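Local coordinates for dehydroascorbate reductase (Chlamydomonas reinhardtii, PDB 5XFT), which probably reduces dehydroascorbate to ascorbate at the expense of glutathione, as a member of the glutathione S-transferase superfamily, at residues Arg108-Gly113 with Val167-Phe172; Leu162-Val167 with Val200-Glu205. One frame throughout, in Å; residues are numbered along the deposited sequence.

Interaction 1: Arg108-Gly113 with Val167-Phe172; sequences RAILIG and VALKHF
Leu111 enters the contact between Ala168, Leu169 and Phe172, and its two methyls divide the work. CD1 meets the CB of Ala168 at 3.7 Å, whereas CD2 sits 3.8 Å from CD2 of Leu169. That same Leu111 CD2 also lies 3.9 Å from CB of Phe172, so the aromatic residue is engaged chiefly through its methylene, its ring being approached obliquely. The second meeting is between branches: CG2 of Ile110 reaches CD2 of Leu169 at 3.7 Å. The side chains of Ile110 and Leu169 cross at about a right angle, leaving one Leu169 methyl in touch with two successive residues of the opposing helix.

A chi1 of -84° puts CG of Leu111 anti to the carbonyl carbon; the methyls beyond it reach the other helix. In Ile110 it is the short branch, CG2, that stands anti to the backbone N and makes the contact. No hydrogen bond crosses between the segments, and the touching atoms are all carbon; 206 Å² is buried, counting both sides.

Further out, Leu125 of helix 118-138 touches both Ile110 and Leu169, while Phe107, one turn before Leu111, lies against Ala168 and Leu169. Trp211 and Ile215 reach Phe172 from the C-terminal end of the chain. The helical axes run in nearly the same direction, at 25°, and stay 10.7 Å apart at closest, so the side chains meet largely through their methyl groups rather than by close backbone approach. Such apolar packing of helices 103-112 and 153-173, with helix 118-138 beside them, is characteristic of the all-helical C-terminal domain of the glutathione S-transferase fold.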
loop_
_atom_site.group_PDB
_atom_site.type_symbol
_atom_site.label_atom_id
_atom_site.label_comp_id
_atom_site.label_asym_id
_atom_site.label_seq_id
_atom_site.Cartn_x
_atom_site.Cartn_y
_atom_site.Cartn_z
ATOM N N ARG A 108 -11.134 4.243 -6.656
ATOM C CA ARG A 108 -10.980 5.675 -6.847
ATOM C C ARG A 108 -12.070 6.230 -7.755
ATOM O O ARG A 108 -12.657 7.271 -7.449
ATOM C CB ARG A 108 -9.596 5.986 -7.412
ATOM C CG ARG A 108 -9.413 7.448 -7.773
ATOM C CD ARG A 108 -8.069 7.689 -8.401
ATOM N NE ARG A 108 -7.917 6.927 -9.631
ATOM C CZ ARG A 108 -6.779 6.817 -10.304
ATOM N NH1 ARG A 108 -5.680 7.415 -9.861
ATOM N NH2 ARG A 108 -6.744 6.097 -11.415
ATOM N N ALA A 109 -12.359 5.553 -8.869
ATOM C CA ALA A 109 -13.412 6.029 -9.758
ATOM C C ALA A 109 -14.753 6.078 -9.043
ATOM O O ALA A 109 -15.627 6.874 -9.407
ATOM C CB ALA A 109 -13.500 5.140 -10.999
ATOM N N ILE A 110 -14.932 5.229 -8.033
ATOM C CA ILE A 110 -16.126 5.294 -7.204
ATOM C C ILE A 110 -16.093 6.541 -6.332
ATOM O O ILE A 110 -17.087 7.271 -6.229
ATOM C CB ILE A 110 -16.254 4.015 -6.358
ATOM C CG1 ILE A 110 -16.576 2.814 -7.252
ATOM C CG2 ILE A 110 -17.296 4.197 -5.249
ATOM C CD1 ILE A 110 -16.445 1.502 -6.548
ATOM N N LEU A 111 -14.947 6.819 -5.703
ATOM C CA LEU A 111 -14.908 7.951 -4.778
ATOM C C LEU A 111 -15.032 9.287 -5.502
ATOM O O LEU A 111 -15.759 10.175 -5.042
ATOM C CB LEU A 111 -13.633 7.926 -3.940
ATOM C CG LEU A 111 -13.647 7.055 -2.679
ATOM C CD1 LEU A 111 -12.424 7.351 -1.812
ATOM C CD2 LEU A 111 -14.933 7.239 -1.883
ATOM N N ILE A 112 -14.335 9.459 -6.625
ATOM C CA ILE A 112 -14.159 10.792 -7.194
ATOM C C ILE A 112 -14.479 10.828 -8.684
ATOM O O ILE A 112 -14.009 11.715 -9.405
ATOM C CB ILE A 112 -12.728 11.306 -6.938
ATOM C CG1 ILE A 112 -11.696 10.434 -7.647
ATOM C CG2 ILE A 112 -12.412 11.333 -5.454
ATOM C CD1 ILE A 112 -10.267 10.866 -7.377
ATOM N N GLY A 113 -15.297 9.893 -9.153
ATOM C CA GLY A 113 -15.624 9.820 -10.559
ATOM C C GLY A 113 -16.988 10.388 -10.895
ATOM O O GLY A 113 -17.752 10.806 -10.019
ATOM N N VAL A 167 -11.780 1.534 4.260
ATOM C CA VAL A 167 -11.913 2.686 5.151
ATOM C C VAL A 167 -12.622 3.833 4.441
ATOM O O VAL A 167 -13.654 4.341 4.903
ATOM C CB VAL A 167 -10.537 3.122 5.681
ATOM C CG1 VAL A 167 -10.645 4.462 6.390
ATOM C CG2 VAL A 167 -9.975 2.065 6.620
ATOM N N ALA A 168 -12.079 4.247 3.296
ATOM C CA ALA A 168 -12.609 5.411 2.600
ATOM C C ALA A 168 -14.022 5.162 2.097
ATOM O O ALA A 168 -14.884 6.044 2.193
ATOM C CB ALA A 168 -11.689 5.791 1.442
ATOM N N LEU A 169 -14.284 3.971 1.555
ATOM C CA LEU A 169 -15.623 3.702 1.040
ATOM C C LEU A 169 -16.645 3.666 2.167
ATOM O O LEU A 169 -17.752 4.195 2.020
ATOM C CB LEU A 169 -15.642 2.395 0.254
ATOM C CG LEU A 169 -15.042 2.416 -1.153
ATOM C CD1 LEU A 169 -15.225 1.053 -1.792
ATOM C CD2 LEU A 169 -15.661 3.497 -2.010
ATOM N N LYS A 170 -16.286 3.065 3.305
ATOM C CA LYS A 170 -17.198 3.073 4.444
ATOM C C LYS A 170 -17.466 4.492 4.924
ATOM O O LYS A 170 -18.589 4.817 5.330
ATOM C CB LYS A 170 -16.636 2.215 5.576
ATOM C CG LYS A 170 -17.373 2.351 6.902
ATOM C CD LYS A 170 -18.823 1.907 6.794
ATOM C CE LYS A 170 -19.477 1.838 8.168
ATOM N NZ LYS A 170 -19.438 3.146 8.882
ATOM N N HIS A 171 -16.457 5.363 4.871
ATOM C CA HIS A 171 -16.648 6.702 5.423
ATOM C C HIS A 171 -17.432 7.612 4.481
ATOM O O HIS A 171 -18.332 8.342 4.916
ATOM C CB HIS A 171 -15.301 7.330 5.758
ATOM C CG HIS A 171 -15.403 8.745 6.229
ATOM N ND1 HIS A 171 -15.338 9.822 5.372
ATOM C CD2 HIS A 171 -15.578 9.259 7.469
ATOM C CE1 HIS A 171 -15.461 10.941 6.063
ATOM N NE2 HIS A 171 -15.605 10.627 7.338
ATOM N N PHE A 172 -17.102 7.594 3.193
ATOM C CA PHE A 172 -17.689 8.524 2.239
ATOM C C PHE A 172 -18.957 8.008 1.576
ATOM O O PHE A 172 -19.737 8.815 1.053
ATOM C CB PHE A 172 -16.672 8.866 1.149
ATOM C CG PHE A 172 -15.515 9.696 1.633
ATOM C CD1 PHE A 172 -15.688 11.033 1.942
ATOM C CD2 PHE A 172 -14.256 9.142 1.769
ATOM C CE1 PHE A 172 -14.628 11.799 2.380
ATOM C CE2 PHE A 172 -13.194 9.903 2.207
ATOM C CZ PHE A 172 -13.380 11.234 2.512
#

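Interaction 2: Leu162-Val167 with Val200-Glu205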
loop_
_atom_site.group_PDB
_atom_site.type_symbol
_atom_site.label_atom_id
_atom_site.label_comp_id
_atom_site.label_asym_id
_atom_site.label_seq_id
_atom_site.Cartn_x
_atom_site.Cartn_y
_atom_site.Cartn_z
ATOM N N LEU A 162 -6.377 -2.120 -0.396
ATOM C CA LEU A 162 -7.591 -2.631 0.231
ATOM C C LEU A 162 -7.927 -1.849 1.495
ATOM O O LEU A 162 -9.105 -1.584 1.776
ATOM C CB LEU A 162 -7.427 -4.120 0.538
ATOM C CG LEU A 162 -8.603 -4.840 1.192
ATOM C CD1 LEU A 162 -9.772 -4.946 0.233
ATOM C CD2 LEU A 162 -8.169 -6.215 1.669
ATOM N N TYR A 163 -6.903 -1.485 2.270
ATOM C CA TYR A 163 -7.091 -0.650 3.455
ATOM C C TYR A 163 -7.808 0.646 3.094
ATOM O O TYR A 163 -8.851 0.990 3.676
ATOM C CB TYR A 163 -5.722 -0.362 4.072
ATOM C CG TYR A 163 -5.721 0.195 5.480
ATOM C CD1 TYR A 163 -6.814 0.041 6.323
ATOM C CD2 TYR A 163 -4.618 0.889 5.957
ATOM C CE1 TYR A 163 -6.794 0.552 7.603
ATOM C CE2 TYR A 163 -4.591 1.400 7.228
ATOM C CZ TYR A 163 -5.678 1.235 8.051
ATOM O OH TYR A 163 -5.639 1.755 9.323
ATOM N N HIS A 164 -7.258 1.368 2.113
ATOM C CA HIS A 164 -7.901 2.583 1.628
ATOM C C HIS A 164 -9.319 2.308 1.148
ATOM O O HIS A 164 -10.231 3.106 1.396
ATOM C CB HIS A 164 -7.075 3.199 0.502
ATOM C CG HIS A 164 -5.904 3.995 0.980
ATOM N ND1 HIS A 164 -5.785 5.349 0.751
ATOM C CD2 HIS A 164 -4.800 3.630 1.673
ATOM C CE1 HIS A 164 -4.657 5.785 1.282
ATOM N NE2 HIS A 164 -4.041 4.762 1.848
ATOM N N ALA A 165 -9.528 1.180 0.465
ATOM C CA ALA A 165 -10.840 0.892 -0.106
ATOM C C ALA A 165 -11.892 0.743 0.986
ATOM O O ALA A 165 -12.927 1.420 0.963
ATOM C CB ALA A 165 -10.777 -0.363 -0.979
ATOM N N VAL A 166 -11.642 -0.128 1.967
ATOM C CA VAL A 166 -12.666 -0.364 2.981
ATOM C C VAL A 166 -12.870 0.881 3.841
ATOM O O VAL A 166 -14.012 1.294 4.089
ATOM C CB VAL A 166 -12.341 -1.618 3.823
ATOM C CG1 VAL A 166 -12.223 -2.843 2.928
ATOM C CG2 VAL A 166 -11.072 -1.446 4.639
ATOM N N VAL A 167 -11.780 1.534 4.260
ATOM C CA VAL A 167 -11.913 2.686 5.151
ATOM C C VAL A 167 -12.622 3.833 4.441
ATOM O O VAL A 167 -13.654 4.341 4.903
ATOM C CB VAL A 167 -10.537 3.122 5.681
ATOM C CG1 VAL A 167 -10.645 4.462 6.390
ATOM C CG2 VAL A 167 -9.975 2.065 6.620
ATOM N N VAL A 200 3.785 0.381 10.715
ATOM C CA VAL A 200 3.643 1.442 9.726
ATOM C C VAL A 200 2.172 1.700 9.426
ATOM O O VAL A 200 1.821 2.112 8.317
ATOM C CB VAL A 200 4.428 1.090 8.447
ATOM C CG1 VAL A 200 5.928 1.106 8.730
ATOM C CG2 VAL A 200 4.014 -0.283 7.921
ATOM N N ASP A 201 1.305 1.474 10.411
ATOM C CA ASP A 201 -0.118 1.781 10.275
ATOM C C ASP A 201 -0.329 3.267 10.541
ATOM O O ASP A 201 -0.141 3.736 11.668
ATOM C CB ASP A 201 -0.947 0.928 11.233
ATOM C CG ASP A 201 -2.446 1.006 10.952
ATOM O OD1 ASP A 201 -2.899 1.975 10.305
ATOM O OD2 ASP A 201 -3.179 0.094 11.394
ATOM N N TYR A 202 -0.727 4.011 9.504
ATOM C CA TYR A 202 -0.972 5.441 9.652
ATOM C C TYR A 202 -2.363 5.755 10.199
ATOM O O TYR A 202 -2.577 6.864 10.698
ATOM C CB TYR A 202 -0.762 6.157 8.312
ATOM C CG TYR A 202 -1.156 5.337 7.105
ATOM C CD1 TYR A 202 -2.478 5.283 6.680
ATOM C CD2 TYR A 202 -0.206 4.615 6.390
ATOM C CE1 TYR A 202 -2.844 4.532 5.573
ATOM C CE2 TYR A 202 -0.562 3.868 5.282
ATOM C CZ TYR A 202 -1.884 3.828 4.879
ATOM O OH TYR A 202 -2.254 3.083 3.782
ATOM N N GLY A 203 -3.308 4.823 10.114
ATOM C CA GLY A 203 -4.606 5.019 10.726
ATOM C C GLY A 203 -5.664 5.487 9.735
ATOM O O GLY A 203 -5.372 5.958 8.633
ATOM N N THR A 204 -6.931 5.374 10.160
ATOM C CA THR A 204 -8.045 5.611 9.243
ATOM C C THR A 204 -8.292 7.095 9.007
ATOM O O THR A 204 -8.725 7.477 7.912
ATOM C CB THR A 204 -9.325 4.947 9.757
ATOM O OG1 THR A 204 -9.815 5.651 10.903
ATOM C CG2 THR A 204 -9.066 3.489 10.130
ATOM N N GLU A 205 -8.030 7.948 9.998
ATOM C CA GLU A 205 -8.219 9.377 9.773
ATOM C C GLU A 205 -7.216 9.898 8.766
ATOM O O GLU A 205 -7.530 10.801 7.990
ATOM C CB GLU A 205 -8.099 10.181 11.069
ATOM C CG GLU A 205 -8.759 9.580 12.301
ATOM C CD GLU A 205 -8.024 8.356 12.832
ATOM O OE1 GLU A 205 -8.636 7.273 12.832
ATOM O OE2 GLU A 205 -6.849 8.478 13.247
#
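Tyr163, His164 and Tyr202 form the tightly packed half of this contact, an aromatic cluster. Tyr163 and Tyr202 slide past each other in opposite directions, with CE2 of Tyr163 at 3.9 Å from CE1 of Tyr202 and the ring planes 35° apart. The hydroxyl of Tyr202 comes to the edge of the His164 ring, in its plane, where NE2 gives Tyr202 OH a weak, bent bond (3.1 Å). Stronger partners lie outside: Tyr202 OH bonds His25 ND1, and His164 ND1 bonds Trp211 NE1.

His25 belongs to helix 22-33 of the thioredoxin-like domain, so Tyr202 spans the interface between the two domains of the glutathione S-transferase fold. His164 lies near, without touching, Cys21 and Cys24, which resemble a thioredoxin-type CxxC at a helix start.

Toward the more open side a carboxylate takes over. Asp201 OD1 receives two donors: Tyr163 OH at 2.9 Å on its syn lone pair, and Gly203 N, also at 2.9 Å, on the anti side, somewhat out of the carboxylate plane. The latter closes an Asx turn just before helix 204-212, whose N-cap is Gly203. CG of Tyr163 stands anti to the backbone N (chi1 -166°); its side chain crosses that of Asp201 at about a right angle, ring and carboxylate planes 78° apart.

Beyond it, Val167 and Thr204 cross at about a right angle, closely fitted but partly exposed, Val167 CG1 lying 3.6 Å from Thr204 CB. Thr204 OG1 bonds its exposed neighbour Glu205 at OE1 (2.8 Å), from above the carboxylate plane.

How the interactions relate
Both contacts draw on helix 153-173, but on successive parts of it, with Val167 belonging to both segments and touching only in interaction 2. Their centres lie 12 Å apart. Interaction 1 is a helix-to-helix contact within the C-terminal domain, mostly buried although its centre is about 16 Å from that of the chain, and wholly apolar. Interaction 2, about 9 Å from that centre, is partly buried and sets the same helix against a loop and the first turn of helix 204-212, the last in the chain. It mixes aromatic packing with hydrogen bonds and reaches toward the thioredoxin-like domain. Trp211 borders both, touching Phe172 and bonding His164.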